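Local atomic coordinates of putative Type I topoisomerase (Deinococcus radiodurans, PDB entry 3M4A), a protein that probably catalyses the ATP-independent breakage, strand passage and rejoining of single DNA strands, as a type IB topoisomerase, and binds DNA in this crystal. Residues G100-L105 with K236-W241; L126-L131 with A224-V229; R158-V161 with T166-F169; V160-N165 with K194-P199. All blocks are in the same frame, centred on the assembly; numbering follows the deposited sequence.

Interaction 1: G100-L105 with K236-W241; sequences GALPTL and KDFRTW
Leu102 and Leu105 of helix 91-113 face Phe238 and Trp241 of helix 235-254 across two short helical segments whose axes approach to 13.0 Å and whose N-to-C directions differ by 120°. Even the nearest CA atoms, those of Leu102 and Phe238, are 10.0 Å apart, which leaves the bridging to long side chains; the contact contains no hydrogen bond.

Leu102 divides its two methyls between the aromatic partners. Its CD1 sits over one face of the Trp241 indole, displaced toward the rim, and makes a CH-pi contact with the five-membered ring at 4.0 Å from the centroid. The atom nearest to Leu102 CD1 is Trp241 NE1, at 3.6 Å. The other methyl, Leu102 CD2, meets Phe238 CE1 obliquely at 4.2 Å. Leu105 arrives from the opposite direction to Phe238 and puts CD2 in the plane of the ring, against its edge, 3.7 Å from Phe238 CZ.

Trp241 holds CG trans to its backbone N (chi1 173°), which swings the indole toward helix 91-113, and its N-H is taken by Glu325. Replacing this residue with an alanine would probably leave the Glu325 carboxylate without its indole donor and open a gap beside the CD1 methyl of Leu102.

Phe98, one turn earlier on helix 91-113, meets both Phe238 and Trp241 edge-to-face. Phe238 and Leu105 also lean on Thr128 of helix 120-134 and on Ile230 of helix 219-230, a knot of four helices near the centre of the chain.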
loop_
_atom_site.group_PDB
_atom_site.type_symbol
_atom_site.label_atom_id
_atom_site.label_comp_id
_atom_site.label_asym_id
_atom_site.label_seq_id
_atom_site.Cartn_x
_atom_site.Cartn_y
_atom_site.Cartn_z
ATOM N N GLY A 100 -11.155 0.608 1.121
ATOM C CA GLY A 100 -11.914 1.823 1.432
ATOM C C GLY A 100 -11.076 3.051 1.766
ATOM O O GLY A 100 -11.567 4.182 1.609
ATOM N N ALA A 101 -9.842 2.836 2.230
ATOM C CA ALA A 101 -8.900 3.907 2.595
ATOM C C ALA A 101 -8.009 4.329 1.421
ATOM O O ALA A 101 -7.361 5.363 1.474
ATOM C CB ALA A 101 -8.020 3.484 3.767
ATOM N N LEU A 102 -7.964 3.529 0.364
ATOM C CA LEU A 102 -7.033 3.822 -0.730
ATOM C C LEU A 102 -7.424 5.065 -1.542
ATOM O O LEU A 102 -6.551 5.792 -1.970
ATOM C CB LEU A 102 -6.871 2.609 -1.657
ATOM C CG LEU A 102 -6.026 1.433 -1.131
ATOM C CD1 LEU A 102 -6.149 0.224 -2.080
ATOM C CD2 LEU A 102 -4.577 1.850 -0.946
ATOM N N PRO A 103 -8.730 5.295 -1.794
ATOM C CA PRO A 103 -9.065 6.549 -2.503
ATOM C C PRO A 103 -8.610 7.813 -1.771
ATOM O O PRO A 103 -8.113 8.752 -2.402
ATOM C CB PRO A 103 -10.589 6.494 -2.602
ATOM C CG PRO A 103 -10.915 5.038 -2.512
ATOM C CD PRO A 103 -9.934 4.476 -1.546
ATOM N N THR A 104 -8.775 7.831 -0.450
ATOM C CA THR A 104 -8.275 8.936 0.365
ATOM C C THR A 104 -6.754 9.056 0.308
ATOM O O THR A 104 -6.207 10.169 0.245
ATOM C CB THR A 104 -8.770 8.822 1.804
ATOM O OG1 THR A 104 -10.188 8.976 1.805
ATOM C CG2 THR A 104 -8.147 9.904 2.679
ATOM N N LEU A 105 -6.071 7.912 0.351
ATOM C CA LEU A 105 -4.618 7.881 0.174
ATOM C C LEU A 105 -4.215 8.561 -1.125
ATOM O O LEU A 105 -3.270 9.335 -1.139
ATOM C CB LEU A 105 -4.086 6.449 0.155
ATOM C CG LEU A 105 -2.613 6.234 -0.182
ATOM C CD1 LEU A 105 -1.745 6.917 0.846
ATOM C CD2 LEU A 105 -2.316 4.724 -0.296
ATOM N N LYS A 236 2.732 -2.915 5.705
ATOM C CA LYS A 236 2.517 -4.332 5.405
ATOM C C LYS A 236 1.213 -4.568 4.655
ATOM O O LYS A 236 1.103 -5.507 3.853
ATOM C CB LYS A 236 2.509 -5.195 6.675
ATOM C CG LYS A 236 2.416 -6.678 6.368
ATOM C CD LYS A 236 2.626 -7.556 7.606
ATOM C CE LYS A 236 2.974 -8.981 7.203
ATOM N NZ LYS A 236 2.017 -9.574 6.220
ATOM N N ASP A 237 0.214 -3.734 4.928
ATOM C CA ASP A 237 -1.064 -3.860 4.237
ATOM C C ASP A 237 -0.925 -3.670 2.719
ATOM O O ASP A 237 -1.716 -4.221 1.957
ATOM C CB ASP A 237 -2.105 -2.902 4.818
ATOM C CG ASP A 237 -2.535 -3.303 6.221
ATOM O OD1 ASP A 237 -3.138 -4.389 6.351
ATOM O OD2 ASP A 237 -2.259 -2.542 7.177
ATOM N N PHE A 238 0.073 -2.924 2.259
ATOM C CA PHE A 238 0.291 -2.817 0.802
ATOM C C PHE A 238 0.729 -4.150 0.201
ATOM O O PHE A 238 0.407 -4.452 -0.955
ATOM C CB PHE A 238 1.349 -1.774 0.460
ATOM C CG PHE A 238 0.916 -0.346 0.678
ATOM C CD1 PHE A 238 -0.131 0.200 -0.058
ATOM C CD2 PHE A 238 1.591 0.458 1.581
ATOM C CE1 PHE A 238 -0.519 1.511 0.122
ATOM C CE2 PHE A 238 1.210 1.786 1.775
ATOM C CZ PHE A 238 0.151 2.314 1.039
ATOM N N ARG A 239 1.445 -4.959 0.984
ATOM C CA ARG A 239 1.924 -6.248 0.493
ATOM C C ARG A 239 0.851 -7.330 0.531
ATOM O O ARG A 239 0.752 -8.124 -0.393
ATOM C CB ARG A 239 3.195 -6.678 1.231
ATOM C CG ARG A 239 4.407 -5.931 0.699
ATOM C CD ARG A 239 5.612 -6.045 1.608
ATOM N NE ARG A 239 6.039 -7.438 1.806
ATOM C CZ ARG A 239 6.764 -8.142 0.937
ATOM N NH1 ARG A 239 7.142 -7.624 -0.225
ATOM N NH2 ARG A 239 7.119 -9.384 1.246
ATOM N N THR A 240 0.009 -7.324 1.562
ATOM C CA THR A 240 -1.114 -8.256 1.618
ATOM C C THR A 240 -2.197 -7.878 0.577
ATOM O O THR A 240 -2.667 -8.727 -0.167
ATOM C CB THR A 240 -1.723 -8.333 3.031
ATOM O OG1 THR A 240 -2.160 -7.037 3.452
ATOM C CG2 THR A 240 -0.700 -8.881 4.035
ATOM N N TRP A 241 -2.558 -6.601 0.496
ATOM C CA TRP A 241 -3.459 -6.142 -0.571
ATOM C C TRP A 241 -2.859 -6.398 -1.949
ATOM O O TRP A 241 -3.497 -6.999 -2.814
ATOM C CB TRP A 241 -3.771 -4.650 -0.416
ATOM C CG TRP A 241 -4.551 -4.067 -1.552
ATOM C CD1 TRP A 241 -4.065 -3.274 -2.571
ATOM C CD2 TRP A 241 -5.952 -4.216 -1.800
ATOM N NE1 TRP A 241 -5.082 -2.912 -3.413
ATOM C CE2 TRP A 241 -6.252 -3.484 -2.980
ATOM C CE3 TRP A 241 -6.989 -4.899 -1.151
ATOM C CZ2 TRP A 241 -7.535 -3.421 -3.520
ATOM C CZ3 TRP A 241 -8.275 -4.818 -1.683
ATOM C CH2 TRP A 241 -8.537 -4.099 -2.860
#

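Interaction 2: L126-L131 with A224-V229; sequences LMTRLL and AYLREV. With ACY (acetic acid), chain D; nucleotides of chain B.
Thr128 brings its OG1 to the edge of the Tyr225 ring, near the ring plane and 3.4 Å from Tyr225 CE2, while CG1 of Val229, a turn further along the same helix as the tyrosine, lies over one ring face near the rim. The second flat group, the Arg129 guanidinium, has two groups at its edge and in plane: an acetic acid molecule, probably from the crystallisation liquor, and the phosphate of nucleotide DC10 of chain B.

The two helical segments cross at 74° with their axes 11.2 Å apart. Leu226 slides past Thr128 in the opposite direction, its CD2 resting 3.5 Å from Thr128 OG1 and also touching CG2. Its other methyl meets Leu131 tip to tip, CD1 of Leu131 lying 3.7 Å from CD1 of Leu226. Polar ends along this seam find partners to the side: Thr128 OG1 bonds to the carbonyl of Met124 on its own helix, and Tyr225 OH to Asp112.

On another side of helix 120-134, the Arg129 chain bends at chi3 (-71°). NE gives an almost straight bond to the acetic acid, Arg129 NE to ACY O being 2.8 Å. The phosphate is gripped at two points, with Arg129 NH1 2.9 Å from OP2 of DC10 and Arg129 NH2 3.0 Å from OP1. Asp185 also pairs with NH1, and His132 holds the acetic acid.

The seam between the helices is thus mainly apolar, with no hydrogen bond across it, whereas Arg129 meets the DNA backbone through charge, its guanidinium held against rotation by the phosphate and Asp185 and, in this crystal, by the acetic acid too.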
loop_
_atom_site.group_PDB
_atom_site.type_symbol
_atom_site.label_atom_id
_atom_site.label_comp_id
_atom_site.label_asym_id
_atom_site.label_seq_id
_atom_site.Cartn_x
_atom_site.Cartn_y
_atom_site.Cartn_z
ATOM N N LEU A 126 6.063 9.619 -3.387
ATOM C CA LEU A 126 6.620 8.752 -4.437
ATOM C C LEU A 126 6.927 7.357 -3.861
ATOM O O LEU A 126 6.620 6.311 -4.465
ATOM C CB LEU A 126 7.897 9.372 -5.018
ATOM C CG LEU A 126 7.732 10.638 -5.863
ATOM C CD1 LEU A 126 9.072 11.346 -6.066
ATOM C CD2 LEU A 126 7.137 10.234 -7.229
ATOM N N MET A 127 7.512 7.339 -2.671
ATOM C CA MET A 127 7.821 6.074 -2.000
ATOM C C MET A 127 6.563 5.286 -1.652
ATOM O O MET A 127 6.547 4.072 -1.796
ATOM C CB MET A 127 8.673 6.327 -0.743
ATOM C CG MET A 127 10.064 6.840 -1.060
ATOM S SD MET A 127 10.902 7.499 0.399
ATOM C CE MET A 127 11.663 5.993 1.001
ATOM N N THR A 128 5.509 5.991 -1.234
ATOM C CA THR A 128 4.228 5.379 -0.895
ATOM C C THR A 128 3.593 4.804 -2.156
ATOM O O THR A 128 3.037 3.709 -2.131
ATOM C CB THR A 128 3.280 6.362 -0.213
ATOM O OG1 THR A 128 3.887 6.836 0.997
ATOM C CG2 THR A 128 1.971 5.667 0.159
ATOM N N ARG A 129 3.692 5.524 -3.265
ATOM C CA ARG A 129 3.209 4.962 -4.536
ATOM C C ARG A 129 3.963 3.682 -4.870
ATOM O O ARG A 129 3.371 2.706 -5.306
ATOM C CB ARG A 129 3.282 5.969 -5.689
ATOM C CG ARG A 129 2.728 5.411 -6.998
ATOM C CD ARG A 129 2.571 6.496 -8.025
ATOM N NE ARG A 129 1.471 7.380 -7.647
ATOM C CZ ARG A 129 1.102 8.454 -8.336
ATOM N NH1 ARG A 129 1.678 8.768 -9.484
ATOM N NH2 ARG A 129 0.096 9.182 -7.891
ATOM N N LEU A 130 5.270 3.669 -4.675
ATOM C CA LEU A 130 6.048 2.435 -4.929
ATOM C C LEU A 130 5.642 1.247 -4.026
ATOM O O LEU A 130 5.585 0.119 -4.492
ATOM C CB LEU A 130 7.539 2.713 -4.817
ATOM C CG LEU A 130 8.089 3.564 -5.969
ATOM C CD1 LEU A 130 9.469 4.121 -5.639
ATOM C CD2 LEU A 130 8.121 2.707 -7.250
ATOM N N LEU A 131 5.349 1.515 -2.756
ATOM C CA LEU A 131 4.813 0.473 -1.853
ATOM C C LEU A 131 3.504 -0.088 -2.392
ATOM O O LEU A 131 3.274 -1.299 -2.383
ATOM C CB LEU A 131 4.572 1.031 -0.453
ATOM C CG LEU A 131 5.736 1.490 0.407
ATOM C CD1 LEU A 131 5.264 2.216 1.683
ATOM C CD2 LEU A 131 6.676 0.322 0.734
ATOM N N ALA A 224 6.104 7.497 9.616
ATOM C CA ALA A 224 5.273 8.581 10.170
ATOM C C ALA A 224 4.304 9.170 9.147
ATOM O O ALA A 224 3.155 9.482 9.465
ATOM C CB ALA A 224 6.158 9.689 10.760
ATOM N N TYR A 225 4.781 9.320 7.912
ATOM C CA TYR A 225 3.958 9.779 6.799
ATOM C C TYR A 225 2.815 8.797 6.555
ATOM O O TYR A 225 1.659 9.207 6.404
ATOM C CB TYR A 225 4.834 9.940 5.554
ATOM C CG TYR A 225 4.114 10.418 4.304
ATOM C CD1 TYR A 225 3.817 11.758 4.128
ATOM C CD2 TYR A 225 3.722 9.523 3.314
ATOM C CE1 TYR A 225 3.163 12.212 3.000
ATOM C CE2 TYR A 225 3.067 9.954 2.176
ATOM C CZ TYR A 225 2.796 11.307 2.016
ATOM O OH TYR A 225 2.135 11.784 0.908
ATOM N N LEU A 226 3.145 7.507 6.520
ATOM C CA LEU A 226 2.135 6.455 6.357
ATOM C C LEU A 226 1.108 6.473 7.497
ATOM O O LEU A 226 -0.091 6.362 7.258
ATOM C CB LEU A 226 2.779 5.071 6.248
ATOM C CG LEU A 226 3.622 4.810 4.998
ATOM C CD1 LEU A 226 4.255 3.434 5.028
ATOM C CD2 LEU A 226 2.759 4.999 3.746
ATOM N N ARG A 227 1.560 6.657 8.736
ATOM C CA ARG A 227 0.605 6.790 9.838
ATOM C C ARG A 227 -0.414 7.891 9.559
ATOM O O ARG A 227 -1.610 7.698 9.775
ATOM C CB ARG A 227 1.318 7.045 11.169
ATOM C CG ARG A 227 1.996 5.814 11.740
ATOM C CD ARG A 227 2.248 5.927 13.248
ATOM N NE ARG A 227 3.036 7.105 13.604
ATOM C CZ ARG A 227 4.356 7.232 13.428
ATOM N NH1 ARG A 227 5.072 6.255 12.886
ATOM N NH2 ARG A 227 4.966 8.354 13.798
ATOM N N GLU A 228 0.056 9.027 9.044
ATOM C CA GLU A 228 -0.829 10.120 8.673
ATOM C C GLU A 228 -1.812 9.733 7.578
ATOM O O GLU A 228 -3.006 9.984 7.724
ATOM C CB GLU A 228 -0.054 11.358 8.218
ATOM C CG GLU A 228 -0.987 12.482 7.770
ATOM C CD GLU A 228 -0.282 13.653 7.136
ATOM O OE1 GLU A 228 0.923 13.813 7.373
ATOM O OE2 GLU A 228 -0.939 14.413 6.384
ATOM N N VAL A 229 -1.321 9.128 6.494
ATOM C CA VAL A 229 -2.153 8.961 5.296
ATOM C C VAL A 229 -2.955 7.662 5.253
ATOM O O VAL A 229 -3.947 7.601 4.533
ATOM C CB VAL A 229 -1.356 9.138 3.978
ATOM C CG1 VAL A 229 -0.747 10.555 3.908
ATOM C CG2 VAL A 229 -0.279 8.076 3.830
HETATM C C ACY D . -0.290 5.844 -4.776
HETATM O O ACY D . 0.027 6.954 -5.267
HETATM O OXT ACY D . -0.480 4.828 -5.480
HETATM C CH3 ACY D . -0.460 5.739 -3.292
ATOM P P DC B 10 -0.498 12.025 -10.226
ATOM O OP1 DC B 10 -1.220 11.577 -9.039
ATOM O OP2 DC B 10 0.546 11.128 -10.776
ATOM O "O5'" DC B 10 -1.576 12.235 -11.377
ATOM C "C5'" DC B 10 -2.745 13.026 -11.100
ATOM C "C4'" DC B 10 -3.497 13.280 -12.383
ATOM O "O4'" DC B 10 -2.708 14.144 -13.258
ATOM C "C3'" DC B 10 -3.818 12.032 -13.209
ATOM O "O3'" DC B 10 -5.097 12.148 -13.791
ATOM C "C2'" DC B 10 -2.770 12.049 -14.299
ATOM C "C1'" DC B 10 -2.728 13.544 -14.552
ATOM N N1 DC B 10 -1.560 14.036 -15.301
ATOM C C2 DC B 10 -1.715 15.221 -16.032
ATOM O O2 DC B 10 -2.816 15.807 -16.028
ATOM N N3 DC B 10 -0.667 15.688 -16.737
ATOM C C4 DC B 10 0.495 15.038 -16.744
ATOM N N4 DC B 10 1.494 15.560 -17.451
ATOM C C5 DC B 10 0.675 13.835 -15.999
ATOM C C6 DC B 10 -0.373 13.373 -15.308
#

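Interaction 3: R158-V161 with T166-F169; sequences RHVV and TVTF
Val160 and Val161 pair with Phe169 and Thr168 in a beta hairpin, strand 160-163 running antiparallel to strand 166-172. Val161 and Thr168 form the hydrogen-bonded pair, and each satisfies the other's backbone N-H and C=O: Val161 N donates to Thr168 O at 3.0 Å, and Thr168 N donates to Val161 O at 2.9 Å in a nearly straight bond (176°).

Val160 and Phe169 are the next, non-hydrogen-bonded pair. Here CA-H groups approach the carbonyls: Phe169 CA lies 3.2 Å from His159 O, and Val160 CA lies 3.3 Å from Thr168 O, which therefore has a C-H partner besides the amide. The backbone of His159 bonds to Arg170, continuing the pairing, while Val167 and Phe169 bond on their other side to Thr183 and Lys181 of strand 178-183. At the side-chain level, His159 ND1 is satisfied by the backbone N of Arg156.

The two faces of the hairpin differ. Val161 and Thr168 lie side by side on one, exposed or partly so. On the other, Val160 CG2 sits over a face of the Phe169 ring, off toward the rim and 4.0 Å from its centroid, in a CH-pi contact; Phe136 meets the same ring edge-to-face. A serine in place of Phe169 has no ring to lie against the Val160 methyl and would probably leave Phe136 without its edge-to-face mate.

The same methyl is pressed from another direction as well: CG2 of Val160, trans to its own backbone N, comes within 3.5 Å of Val167 CG1, tighter than an ordinary methyl contact.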
loop_
_atom_site.group_PDB
_atom_site.type_symbol
_atom_site.label_atom_id
_atom_site.label_comp_id
_atom_site.label_asym_id
_atom_site.label_seq_id
_atom_site.Cartn_x
_atom_site.Cartn_y
_atom_site.Cartn_z
ATOM N N ARG A 158 22.310 2.590 -7.472
ATOM C CA ARG A 158 22.756 1.480 -8.313
ATOM C C ARG A 158 21.708 0.398 -8.512
ATOM O O ARG A 158 21.869 -0.486 -9.356
ATOM C CB ARG A 158 24.040 0.847 -7.750
ATOM C CG ARG A 158 23.847 -0.090 -6.583
ATOM C CD ARG A 158 25.151 -0.780 -6.243
ATOM N NE ARG A 158 25.077 -1.525 -4.985
ATOM C CZ ARG A 158 24.685 -2.785 -4.872
ATOM N NH1 ARG A 158 24.306 -3.470 -5.941
ATOM N NH2 ARG A 158 24.660 -3.362 -3.678
ATOM N N HIS A 159 20.614 0.496 -7.759
ATOM C CA HIS A 159 19.563 -0.499 -7.778
ATOM C C HIS A 159 18.432 -0.223 -8.770
ATOM O O HIS A 159 17.487 -1.012 -8.841
ATOM C CB HIS A 159 18.938 -0.598 -6.397
ATOM C CG HIS A 159 19.816 -1.251 -5.383
ATOM N ND1 HIS A 159 19.929 -0.794 -4.086
ATOM C CD2 HIS A 159 20.620 -2.328 -5.479
ATOM C CE1 HIS A 159 20.751 -1.591 -3.420
ATOM N NE2 HIS A 159 21.175 -2.532 -4.241
ATOM N N VAL A 160 18.502 0.882 -9.501
ATOM C CA VAL A 160 17.397 1.286 -10.370
ATOM C C VAL A 160 17.889 1.774 -11.716
ATOM O O VAL A 160 19.006 2.292 -11.819
ATOM C CB VAL A 160 16.565 2.394 -9.683
ATOM C CG1 VAL A 160 17.330 3.702 -9.607
ATOM C CG2 VAL A 160 15.205 2.589 -10.383
ATOM N N VAL A 161 17.051 1.597 -12.740
ATOM C CA VAL A 161 17.278 2.204 -14.069
ATOM C C VAL A 161 15.910 2.652 -14.625
ATOM O O VAL A 161 14.893 2.021 -14.358
ATOM C CB VAL A 161 18.004 1.235 -15.053
ATOM C CG1 VAL A 161 17.100 0.106 -15.503
ATOM C CG2 VAL A 161 18.569 2.010 -16.268
ATOM N N THR A 166 9.335 3.090 -18.119
ATOM C CA THR A 166 9.604 1.851 -17.373
ATOM C C THR A 166 10.674 2.149 -16.321
ATOM O O THR A 166 11.808 2.503 -16.675
ATOM C CB THR A 166 10.065 0.682 -18.270
ATOM O OG1 THR A 166 9.135 0.489 -19.360
ATOM C CG2 THR A 166 10.172 -0.606 -17.450
ATOM N N VAL A 167 10.335 1.982 -15.041
ATOM C CA VAL A 167 11.358 2.053 -13.978
ATOM C C VAL A 167 11.588 0.615 -13.529
ATOM O O VAL A 167 10.639 -0.065 -13.191
ATOM C CB VAL A 167 10.917 2.907 -12.776
ATOM C CG1 VAL A 167 11.971 2.912 -11.680
ATOM C CG2 VAL A 167 10.621 4.348 -13.197
ATOM N N THR A 168 12.836 0.162 -13.539
ATOM C CA THR A 168 13.160 -1.210 -13.143
ATOM C C THR A 168 14.087 -1.175 -11.938
ATOM O O THR A 168 15.055 -0.451 -11.935
ATOM C CB THR A 168 13.840 -1.996 -14.292
ATOM O OG1 THR A 168 12.930 -2.118 -15.397
ATOM C CG2 THR A 168 14.254 -3.392 -13.841
ATOM N N PHE A 169 13.770 -1.979 -10.930
ATOM C CA PHE A 169 14.597 -2.128 -9.742
ATOM C C PHE A 169 15.174 -3.532 -9.721
ATOM O O PHE A 169 14.460 -4.488 -9.977
ATOM C CB PHE A 169 13.733 -1.953 -8.495
ATOM C CG PHE A 169 13.088 -0.609 -8.386
ATOM C CD1 PHE A 169 13.721 0.428 -7.714
ATOM C CD2 PHE A 169 11.836 -0.379 -8.937
ATOM C CE1 PHE A 169 13.117 1.674 -7.601
ATOM C CE2 PHE A 169 11.232 0.875 -8.815
ATOM C CZ PHE A 169 11.869 1.884 -8.140
#

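Interaction 4: V160-N165 with K194-P199; sequences VVVDGN and KLLDLP
Leu196, toward the C-terminal end of helix 186-196, places its forked end against two valines of strand 160-163, and this apolar touch is the whole of the contact. Its CD2 comes to Val160 CG1 at 3.8 Å. The other methyl, Leu196 CD1, is shared, lying 4.0 Å from Val160 CG1 and 4.0 Å from Val162 CG2. In each case the side chains pass at a slant rather than meeting end on. Val162 turns CG1 trans to its backbone N (chi1 -177°), leaving CG2, beside that N, as the branch that meets the leucine. Val160 and Val162 point toward the helix, whereas Val161 between them points away.

No hydrogen bond crosses between the segments; polar atoms near the contact have other partners. Leu198 N bonds to Leu195 O at 3.1 Å, Leu198 O takes the amide of Gln157, and Pro199 O that of Gln205. Lys194 NZ bonds to Asn191 and makes a long, weak ion pair with a DNA phosphate.

The contact lies near the surface, at the edge of a three-stranded antiparallel sheet in which 160-163 is an outer strand, joined to strand 166-172 by a type II' beta turn with Gly164 at positive phi (57°). Met192, one turn back on the helix, also touches both valines, and Leu203 of the following loop meets Val160, so helix 186-196 lies against one face of this sheet.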
loop_
_atom_site.group_PDB
_atom_site.type_symbol
_atom_site.label_atom_id
_atom_site.label_comp_id
_atom_site.label_asym_id
_atom_site.label_seq_id
_atom_site.Cartn_x
_atom_site.Cartn_y
_atom_site.Cartn_z
ATOM N N VAL A 160 18.502 0.882 -9.501
ATOM C CA VAL A 160 17.397 1.286 -10.370
ATOM C C VAL A 160 17.889 1.774 -11.716
ATOM O O VAL A 160 19.006 2.292 -11.819
ATOM C CB VAL A 160 16.565 2.394 -9.683
ATOM C CG1 VAL A 160 17.330 3.702 -9.607
ATOM C CG2 VAL A 160 15.205 2.589 -10.383
ATOM N N VAL A 161 17.051 1.597 -12.740
ATOM C CA VAL A 161 17.278 2.204 -14.069
ATOM C C VAL A 161 15.910 2.652 -14.625
ATOM O O VAL A 161 14.893 2.021 -14.358
ATOM C CB VAL A 161 18.004 1.235 -15.053
ATOM C CG1 VAL A 161 17.100 0.106 -15.503
ATOM C CG2 VAL A 161 18.569 2.010 -16.268
ATOM N N VAL A 162 15.916 3.740 -15.385
ATOM C CA VAL A 162 14.719 4.284 -16.018
ATOM C C VAL A 162 14.895 4.208 -17.541
ATOM O O VAL A 162 15.886 4.683 -18.088
ATOM C CB VAL A 162 14.474 5.744 -15.584
ATOM C CG1 VAL A 162 13.187 6.285 -16.175
ATOM C CG2 VAL A 162 14.467 5.865 -14.045
ATOM N N ASP A 163 13.947 3.577 -18.222
ATOM C CA ASP A 163 13.944 3.515 -19.692
ATOM C C ASP A 163 12.569 3.993 -20.145
ATOM O O ASP A 163 11.585 3.264 -20.056
ATOM C CB ASP A 163 14.271 2.092 -20.134
ATOM C CG ASP A 163 14.242 1.913 -21.632
ATOM O OD1 ASP A 163 14.642 2.836 -22.373
ATOM O OD2 ASP A 163 13.829 0.814 -22.048
ATOM N N GLY A 164 12.489 5.237 -20.609
ATOM C CA GLY A 164 11.209 5.876 -20.857
ATOM C C GLY A 164 10.337 5.893 -19.622
ATOM O O GLY A 164 10.725 6.459 -18.590
ATOM N N ASN A 165 9.167 5.265 -19.710
ATOM C CA ASN A 165 8.254 5.214 -18.572
ATOM C C ASN A 165 8.407 3.963 -17.729
ATOM O O ASN A 165 7.618 3.782 -16.781
ATOM C CB ASN A 165 6.805 5.317 -19.026
ATOM C CG ASN A 165 6.417 6.724 -19.467
ATOM O OD1 ASN A 165 6.871 7.718 -18.910
ATOM N ND2 ASN A 165 5.532 6.797 -20.449
ATOM N N LYS A 194 14.775 12.640 -11.738
ATOM C CA LYS A 194 15.182 13.758 -10.872
ATOM C C LYS A 194 15.943 13.282 -9.635
ATOM O O LYS A 194 16.944 13.889 -9.252
ATOM C CB LYS A 194 13.968 14.577 -10.422
ATOM C CG LYS A 194 13.189 15.267 -11.530
ATOM C CD LYS A 194 11.942 15.965 -10.937
ATOM C CE LYS A 194 10.817 16.098 -11.943
ATOM N NZ LYS A 194 9.514 16.429 -11.266
ATOM N N LEU A 195 15.486 12.206 -9.002
ATOM C CA LEU A 195 16.221 11.637 -7.864
ATOM C C LEU A 195 17.628 11.183 -8.270
ATOM O O LEU A 195 18.599 11.417 -7.563
ATOM C CB LEU A 195 15.441 10.474 -7.212
ATOM C CG LEU A 195 14.206 10.854 -6.395
ATOM C CD1 LEU A 195 13.347 9.641 -6.095
ATOM C CD2 LEU A 195 14.613 11.513 -5.081
ATOM N N LEU A 196 17.724 10.524 -9.416
ATOM C CA LEU A 196 19.015 10.055 -9.931
ATOM C C LEU A 196 19.976 11.187 -10.330
ATOM O O LEU A 196 21.180 10.968 -10.411
ATOM C CB LEU A 196 18.794 9.096 -11.101
ATOM C CG LEU A 196 18.269 7.735 -10.655
ATOM C CD1 LEU A 196 17.532 7.002 -11.784
ATOM C CD2 LEU A 196 19.424 6.894 -10.083
ATOM N N ASP A 197 19.460 12.394 -10.549
ATOM C CA ASP A 197 20.326 13.552 -10.803
ATOM C C ASP A 197 21.054 14.058 -9.555
ATOM O O ASP A 197 22.044 14.790 -9.685
ATOM C CB ASP A 197 19.528 14.702 -11.420
ATOM C CG ASP A 197 19.189 14.474 -12.883
ATOM O OD1 ASP A 197 19.776 13.581 -13.535
ATOM O OD2 ASP A 197 18.325 15.221 -13.392
ATOM N N LEU A 198 20.581 13.689 -8.365
ATOM C CA LEU A 198 21.214 14.101 -7.110
ATOM C C LEU A 198 22.476 13.264 -6.857
ATOM O O LEU A 198 22.569 12.134 -7.332
ATOM C CB LEU A 198 20.234 13.974 -5.942
ATOM C CG LEU A 198 18.892 14.709 -6.083
ATOM C CD1 LEU A 198 18.051 14.447 -4.857
ATOM C CD2 LEU A 198 19.073 16.200 -6.295
ATOM N N PRO A 199 23.471 13.825 -6.134
ATOM C CA PRO A 199 24.665 13.042 -5.812
ATOM C C PRO A 199 24.328 11.770 -5.024
ATOM O O PRO A 199 23.461 11.800 -4.146
ATOM C CB PRO A 199 25.512 14.008 -4.954
ATOM C CG PRO A 199 24.982 15.357 -5.213
ATOM C CD PRO A 199 23.536 15.190 -5.575
#

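Interactions 1 and 2 are buried near the centre of the chain and belong to one helical cluster: Phe238 packs on Thr128 and Leu131, and Leu105 on Val229. Interaction 3, partly buried, and interaction 4, a surface contact, share Val160 and Val161 and work on the same sheet, one pairing its strands and the other placing a helix on its face. Chemistry follows place: only interaction 3 has hydrogen bonds between its segments. The others join theirs by mainly apolar contacts, interactions 1 and 2 setting leucines and a threonine against aromatic rings or another leucine, interaction 4 only valines against a leucine. Leu130 CD2 touches Phe169 CE2 at 3.9 Å, linking interactions 2 and 3.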